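Local coordinates for capsular polysaccharide biosynthesis protein (Burkholderia pseudomallei, PDB 4BQN) that binds coenzyme A and probably acts as an acetyltransferase in the biosynthesis of capsular polysaccharide, at residues 179-187 / 206-217. The protein carries 1 engineered substitution. Sequence-based numbering, arbitrary orientation. Where two conformers were deposited one is given.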
ATOM      1  N   ASP A 179      10.145   1.832 -13.752  1.00 11.67           N
ATOM      2  CA  ASP A 179      10.977   0.745 -14.262  1.00 12.99           C
ATOM      3  C   ASP A 179      10.480  -0.655 -13.904  1.00 13.29           C
ATOM      4  O   ASP A 179      10.536  -1.554 -14.747  1.00 16.01           O
ATOM      5  CB  ASP A 179      12.435   0.891 -13.802  1.00 14.23           C
ATOM      6  CG  ASP A 179      13.124   2.110 -14.393  1.00 14.24           C
ATOM      7  OD1 ASP A 179      13.143   2.234 -15.635  1.00 16.93           O
ATOM      8  OD2 ASP A 179      13.644   2.936 -13.612  1.00 16.47           O
ATOM      9  N   ILE A 180       9.998  -0.838 -12.673  1.00 12.08           N
ATOM     10  CA  ILE A 180       9.784  -2.173 -12.115  1.00 12.04           C
ATOM     11  C   ILE A 180       8.384  -2.226 -11.513  1.00 12.19           C
ATOM     12  O   ILE A 180       8.091  -1.479 -10.581  1.00 13.18           O
ATOM     13  CB  ILE A 180      10.844  -2.488 -11.037  1.00 12.73           C
ATOM     14  CG1 ILE A 180      12.265  -2.474 -11.635  1.00 15.81           C
ATOM     15  CG2 ILE A 180      10.569  -3.837 -10.392  1.00 14.78           C
ATOM     16  CD1 ILE A 180      13.351  -2.129 -10.631  1.00 14.69           C
ATOM     17  N   SER A 181       7.523  -3.094 -12.054  0.69 12.87           N
ATOM     18  CA  SER A 181       6.126  -3.217 -11.615  0.69 12.29           C
ATOM     19  C   SER A 181       5.637  -4.663 -11.582  0.69 12.82           C
ATOM     20  O   SER A 181       6.228  -5.549 -12.207  0.69 16.96           O
ATOM     21  CB  SER A 181       5.199  -2.418 -12.527  0.69 13.62           C
ATOM     22  OG  SER A 181       5.510  -1.041 -12.522  0.69 14.82           O
ATOM     23  N   VAL A 182       4.535  -4.879 -10.871  1.00 11.97           N
ATOM     24  CA  VAL A 182       3.929  -6.204 -10.728  1.00 11.87           C
ATOM     25  C   VAL A 182       2.417  -6.170 -10.975  1.00 12.46           C
ATOM     26  O   VAL A 182       1.683  -7.003 -10.455  1.00 12.66           O
ATOM     27  CB  VAL A 182       4.210  -6.843  -9.345  1.00 11.91           C
ATOM     28  CG1 VAL A 182       5.649  -7.313  -9.254  1.00 15.19           C
ATOM     29  CG2 VAL A 182       3.891  -5.878  -8.204  1.00 12.60           C
ATOM     30  N   THR A 183       1.965  -5.250 -11.820  1.00 13.37           N
ATOM     31  CA  THR A 183       0.530  -5.061 -12.068  1.00 13.11           C
ATOM     32  C   THR A 183      -0.169  -6.333 -12.581  1.00 12.62           C
ATOM     33  O   THR A 183      -1.231  -6.711 -12.063  1.00 13.45           O
ATOM     34  CB  THR A 183       0.288  -3.898 -13.043  1.00 16.64           C
ATOM     35  OG1 THR A 183       0.958  -2.732 -12.540  1.00 19.03           O
ATOM     36  CG2 THR A 183      -1.214  -3.612 -13.184  1.00 22.63           C
ATOM     37  N   ASP A 184       0.416  -6.990 -13.588  1.00 12.57           N
ATOM     38  CA  ASP A 184      -0.214  -8.181 -14.169  1.00 14.32           C
ATOM     39  C   ASP A 184      -0.263  -9.310 -13.149  1.00 12.90           C
ATOM     40  O   ASP A 184      -1.250 -10.039 -13.067  1.00 13.86           O
ATOM     41  CB  ASP A 184       0.539  -8.633 -15.434  1.00 15.62           C
ATOM     42  CG  ASP A 184       0.550  -7.576 -16.528  1.00 20.43           C
ATOM     43  OD1 ASP A 184      -0.458  -6.855 -16.688  1.00 24.58           O
ATOM     44  OD2 ASP A 184       1.575  -7.466 -17.238  1.00 22.44           O
ATOM     45  N   PHE A 185       0.798  -9.432 -12.363  1.00 12.90           N
ATOM     46  CA  PHE A 185       0.851 -10.410 -11.293  1.00 11.54           C
ATOM     47  C   PHE A 185      -0.268 -10.188 -10.277  1.00 11.43           C
ATOM     48  O   PHE A 185      -0.957 -11.123  -9.880  1.00 12.22           O
ATOM     49  CB  PHE A 185       2.223 -10.362 -10.598  1.00 12.44           C
ATOM     50  CG  PHE A 185       2.351 -11.328  -9.466  1.00 11.66           C
ATOM     51  CD1 PHE A 185       2.634 -12.668  -9.704  1.00 13.75           C
ATOM     52  CD2 PHE A 185       2.126 -10.908  -8.147  1.00 13.24           C
ATOM     53  CE1 PHE A 185       2.736 -13.568  -8.656  1.00 14.94           C
ATOM     54  CE2 PHE A 185       2.220 -11.807  -7.092  1.00 14.73           C
ATOM     55  CZ  PHE A 185       2.521 -13.137  -7.351  1.00 14.38           C
ATOM     56  N   ILE A 186      -0.449  -8.945  -9.851  1.00 11.46           N
ATOM     57  CA  ILE A 186      -1.490  -8.663  -8.858  1.00 11.23           C
ATOM     58  C   ILE A 186      -2.878  -9.070  -9.377  1.00 11.57           C
ATOM     59  O   ILE A 186      -3.607  -9.800  -8.707  1.00 12.63           O
ATOM     60  CB  ILE A 186      -1.481  -7.193  -8.394  1.00 12.11           C
ATOM     61  CG1 ILE A 186      -0.171  -6.885  -7.639  1.00 11.79           C
ATOM     62  CG2 ILE A 186      -2.691  -6.914  -7.504  1.00 12.66           C
ATOM     63  CD1 ILE A 186       0.087  -5.403  -7.415  1.00 11.63           C
ATOM     64  N   LEU A 187      -3.239  -8.606 -10.570  1.00 12.05           N
ATOM     65  CA  LEU A 187      -4.573  -8.895 -11.071  1.00 12.23           C
ATOM     66  C   LEU A 187      -4.769 -10.397 -11.217  1.00 13.57           C
ATOM     67  O   LEU A 187      -5.830 -10.922 -10.876  1.00 14.61           O
ATOM     68  CB  LEU A 187      -4.831  -8.180 -12.389  1.00 13.60           C
ATOM     69  CG  LEU A 187      -6.208  -8.444 -13.021  1.00 16.43           C
ATOM     70  CD1 LEU A 187      -7.350  -7.928 -12.148  1.00 18.32           C
ATOM     71  CD2 LEU A 187      -6.291  -7.887 -14.438  1.00 19.75           C
ATOM     72  N   LEU A 206       3.755 -10.931  -2.116  1.00 10.57           N
ATOM     73  CA  LEU A 206       3.901  -9.805  -3.034  1.00 10.20           C
ATOM     74  C   LEU A 206       5.263  -9.101  -2.887  1.00 10.32           C
ATOM     75  O   LEU A 206       5.862  -8.703  -3.894  1.00 10.98           O
ATOM     76  CB  LEU A 206       2.735  -8.822  -2.923  1.00 10.51           C
ATOM     77  CG  LEU A 206       2.744  -7.708  -3.983  1.00 10.57           C
ATOM     78  CD1 LEU A 206       2.768  -8.280  -5.397  1.00 12.63           C
ATOM     79  CD2 LEU A 206       1.556  -6.792  -3.776  1.00 12.50           C
ATOM     80  N   MET A 207       5.758  -8.963  -1.653  1.00 10.31           N
ATOM     81  CA  MET A 207       7.087  -8.404  -1.458  1.00 10.81           C
ATOM     82  C   MET A 207       8.157  -9.259  -2.132  1.00 11.11           C
ATOM     83  O   MET A 207       9.099  -8.710  -2.712  1.00 11.67           O
ATOM     84  CB  MET A 207       7.397  -8.243   0.039  1.00 12.18           C
ATOM     85  CG  MET A 207       6.596  -7.134   0.727  1.00 11.97           C
ATOM     86  SD  MET A 207       6.663  -5.508  -0.054  1.00 12.45           S
ATOM     87  CE  MET A 207       8.437  -5.232  -0.112  1.00 15.57           C
ATOM     88  N   ARG A 208       8.039 -10.586  -2.040  1.00 10.96           N
ATOM     89  CA  ARG A 208       8.983 -11.458  -2.747  1.00 12.37           C
ATOM     90  C   ARG A 208       8.899 -11.216  -4.246  1.00 11.04           C
ATOM     91  O   ARG A 208       9.923 -11.163  -4.935  1.00 12.04           O
ATOM     92  CB  ARG A 208       8.731 -12.922  -2.443  1.00 11.71           C
ATOM     93  CG  ARG A 208       9.096 -13.313  -1.020  1.00 13.67           C
ATOM     94  CD  ARG A 208       9.108 -14.822  -0.868  1.00 13.78           C
ATOM     95  NE  ARG A 208       7.813 -15.452  -1.110  1.00 13.59           N
ATOM     96  CZ  ARG A 208       6.902 -15.713  -0.170  1.00 14.76           C
ATOM     97  NH1 ARG A 208       7.097 -15.336   1.097  1.00 15.92           N
ATOM     98  NH2 ARG A 208       5.767 -16.322  -0.501  1.00 15.81           N
ATOM     99  N   GLU A 209       7.679 -11.089  -4.765  1.00 10.78           N
ATOM    100  CA  GLU A 209       7.514 -10.926  -6.205  1.00 11.69           C
ATOM    101  C   GLU A 209       8.168  -9.636  -6.707  1.00 10.74           C
ATOM    102  O   GLU A 209       8.905  -9.655  -7.702  1.00 11.51           O
ATOM    103  CB  GLU A 209       6.037 -10.986  -6.625  1.00 11.48           C
ATOM    104  CG  GLU A 209       5.872 -11.313  -8.100  1.00 11.43           C
ATOM    105  CD  GLU A 209       6.354 -12.715  -8.455  1.00 12.80           C
ATOM    106  OE1 GLU A 209       6.234 -13.641  -7.616  1.00 13.58           O
ATOM    107  OE2 GLU A 209       6.874 -12.903  -9.575  1.00 14.86           O
ATOM    108  N   ILE A 210       7.921  -8.514  -6.027  1.00 10.64           N
ATOM    109  CA  ILE A 210       8.516  -7.244  -6.467  1.00 11.47           C
ATOM    110  C   ILE A 210      10.040  -7.265  -6.308  1.00 11.18           C
ATOM    111  O   ILE A 210      10.756  -6.766  -7.179  1.00 11.66           O
ATOM    112  CB  ILE A 210       7.855  -6.003  -5.798  1.00 12.55           C
ATOM    113  CG1 ILE A 210       8.286  -4.699  -6.461  1.00 16.35           C
ATOM    114  CG2 ILE A 210       8.128  -5.944  -4.312  1.00 13.55           C
ATOM    115  CD1 ILE A 210       7.778  -4.552  -7.862  1.00 19.37           C
ATOM    116  N   ALA A 211      10.538  -7.863  -5.223  1.00 10.62           N
ATOM    117  CA  ALA A 211      11.988  -8.008  -5.042  1.00 10.59           C
ATOM    118  C   ALA A 211      12.586  -8.835  -6.195  1.00 11.16           C
ATOM    119  O   ALA A 211      13.652  -8.504  -6.713  1.00 11.88           O
ATOM    120  CB  ALA A 211      12.298  -8.648  -3.703  1.00 11.76           C
ATOM    121  N   ALA A 212      11.903  -9.906  -6.598  1.00 11.71           N
ATOM    122  CA  ALA A 212      12.344 -10.692  -7.748  1.00 11.23           C
ATOM    123  C   ALA A 212      12.429  -9.835  -9.013  1.00 11.51           C
ATOM    124  O   ALA A 212      13.414  -9.932  -9.763  1.00 12.93           O
ATOM    125  CB  ALA A 212      11.428 -11.887  -7.958  1.00 12.27           C
ATOM    126  N   ARG A 213      11.427  -8.985  -9.259  1.00 12.10           N
ATOM    127  CA  ARG A 213      11.457  -8.136 -10.451  1.00 11.80           C
ATOM    128  C   ARG A 213      12.596  -7.129 -10.386  1.00 10.52           C
ATOM    129  O   ARG A 213      13.182  -6.802 -11.412  1.00 13.00           O
ATOM    130  CB  ARG A 213      10.119  -7.444 -10.715  1.00 11.89           C
ATOM    131  CG  ARG A 213       8.877  -8.339 -10.677  1.00 12.45           C
ATOM    132  CD  ARG A 213       8.997  -9.637 -11.474  1.00 14.49           C
ATOM    133  NE  ARG A 213       7.820 -10.482 -11.257  1.00 14.37           N
ATOM    134  CZ  ARG A 213       6.639 -10.333 -11.862  1.00 13.89           C
ATOM    135  NH1 ARG A 213       6.448  -9.367 -12.770  1.00 14.33           N
ATOM    136  NH2 ARG A 213       5.643 -11.171 -11.561  1.00 13.42           N
ATOM    137  N   CYS A 214      12.922  -6.648  -9.193  1.00 11.07           N
ATOM    138  CA  CYS A 214      14.082  -5.794  -9.043  1.00 11.90           C
ATOM    139  C   CYS A 214      15.353  -6.542  -9.446  1.00 12.65           C
ATOM    140  O   CYS A 214      16.194  -6.004 -10.157  1.00 13.06           O
ATOM    141  CB  CYS A 214      14.218  -5.314  -7.603  1.00 12.84           C
ATOM    142  SG  CYS A 214      12.960  -4.137  -7.096  1.00 13.39           S
ATOM    143  N   MET A 215      15.493  -7.783  -8.980  1.00 11.67           N
ATOM    144  CA  MET A 215      16.686  -8.558  -9.325  1.00 13.44           C
ATOM    145  C   MET A 215      16.777  -8.816 -10.815  1.00 13.30           C
ATOM    146  O   MET A 215      17.875  -8.769 -11.372  1.00 15.47           O
ATOM    147  CB  MET A 215      16.754  -9.860  -8.533  1.00 13.25           C
ATOM    148  CG  MET A 215      17.064  -9.638  -7.048  1.00 13.63           C
ATOM    149  SD  MET A 215      17.402 -11.138  -6.109  1.00 15.10           S
ATOM    150  CE  MET A 215      18.859 -11.733  -6.986  1.00 16.70           C
ATOM    151  N   LEU A 216      15.643  -9.072 -11.471  1.00 12.36           N
ATOM    152  CA  LEU A 216      15.675  -9.278 -12.927  1.00 13.49           C
ATOM    153  C   LEU A 216      16.129  -8.009 -13.625  1.00 15.05           C
ATOM    154  O   LEU A 216      16.906  -8.076 -14.569  1.00 15.84           O
ATOM    155  CB  LEU A 216      14.305  -9.707 -13.455  1.00 13.22           C
ATOM    156  CG  LEU A 216      13.834 -11.067 -12.943  1.00 12.81           C
ATOM    157  CD1 LEU A 216      12.375 -11.323 -13.292  1.00 16.21           C
ATOM    158  CD2 LEU A 216      14.699 -12.206 -13.479  1.00 16.37           C
ATOM    159  N   ALA A 217      15.668  -6.856 -13.137  1.00 13.57           N
ATOM    160  CA  ALA A 217      16.044  -5.561 -13.729  1.00 14.45           C
ATOM    161  C   ALA A 217      17.540  -5.300 -13.592  1.00 15.42           C
ATOM    162  O   ALA A 217      18.140  -4.629 -14.433  1.00 19.01           O
ATOM    163  CB  ALA A 217      15.251  -4.436 -13.076  1.00 14.53           C
TER
HETATM  164  O   HOH W   1       7.772  -7.125 -13.973  1.00 20.23           O
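Glu209 lays its aliphatic stem on the Phe185 ring: Glu209 CG stands 3.6 Å from the Phe185 ring centroid and 3° off the normal, a CH-pi contact over one face. The Glu209 carboxylate continues this stack, its plane turned 17° from the ring. With CG anti to the backbone N, Phe185 reaches across to helix 206-217, where its CD2 meets Leu206 CD1 at 3.9 Å. Beside the ring, the Arg213 guanidinium stands nearly upright to it, and Val182 CG1 covers one guanidinium face.

Toward Ile180 the contact becomes apolar. Ile210 CD1 touches both Val182 CG1 and Ile180 CG2, each at 3.8 Å; Ile180 also packs its CG1 on Ala217 CB.

One helical turn apart, Arg213 NE and NH2 grip Glu209 OE2 side-on in a salt bridge (NH2 to OE2 2.9 Å), with the oxygen in the guanidinium plane. This grip helps fix the guanidinium's rotation, and NH1 donates to a water that in turn donates to Ser181 O; no direct hydrogen bond joins the segments.

Gln96 hydrogen-bonds through OE1 to N of the N-cap residue Val182 and through NE2 to Thr183 OG1. The start of helix 183-189 thus packs roughly antiparallel (156°) to helix 204-217, with the Ile186 side chain about 9 Å from bound coenzyme A. Ile180 rests on Leu93 of strand 91-94, helix 153-167 takes Thr183 and Leu187, and Met207 packs against helix 15-24.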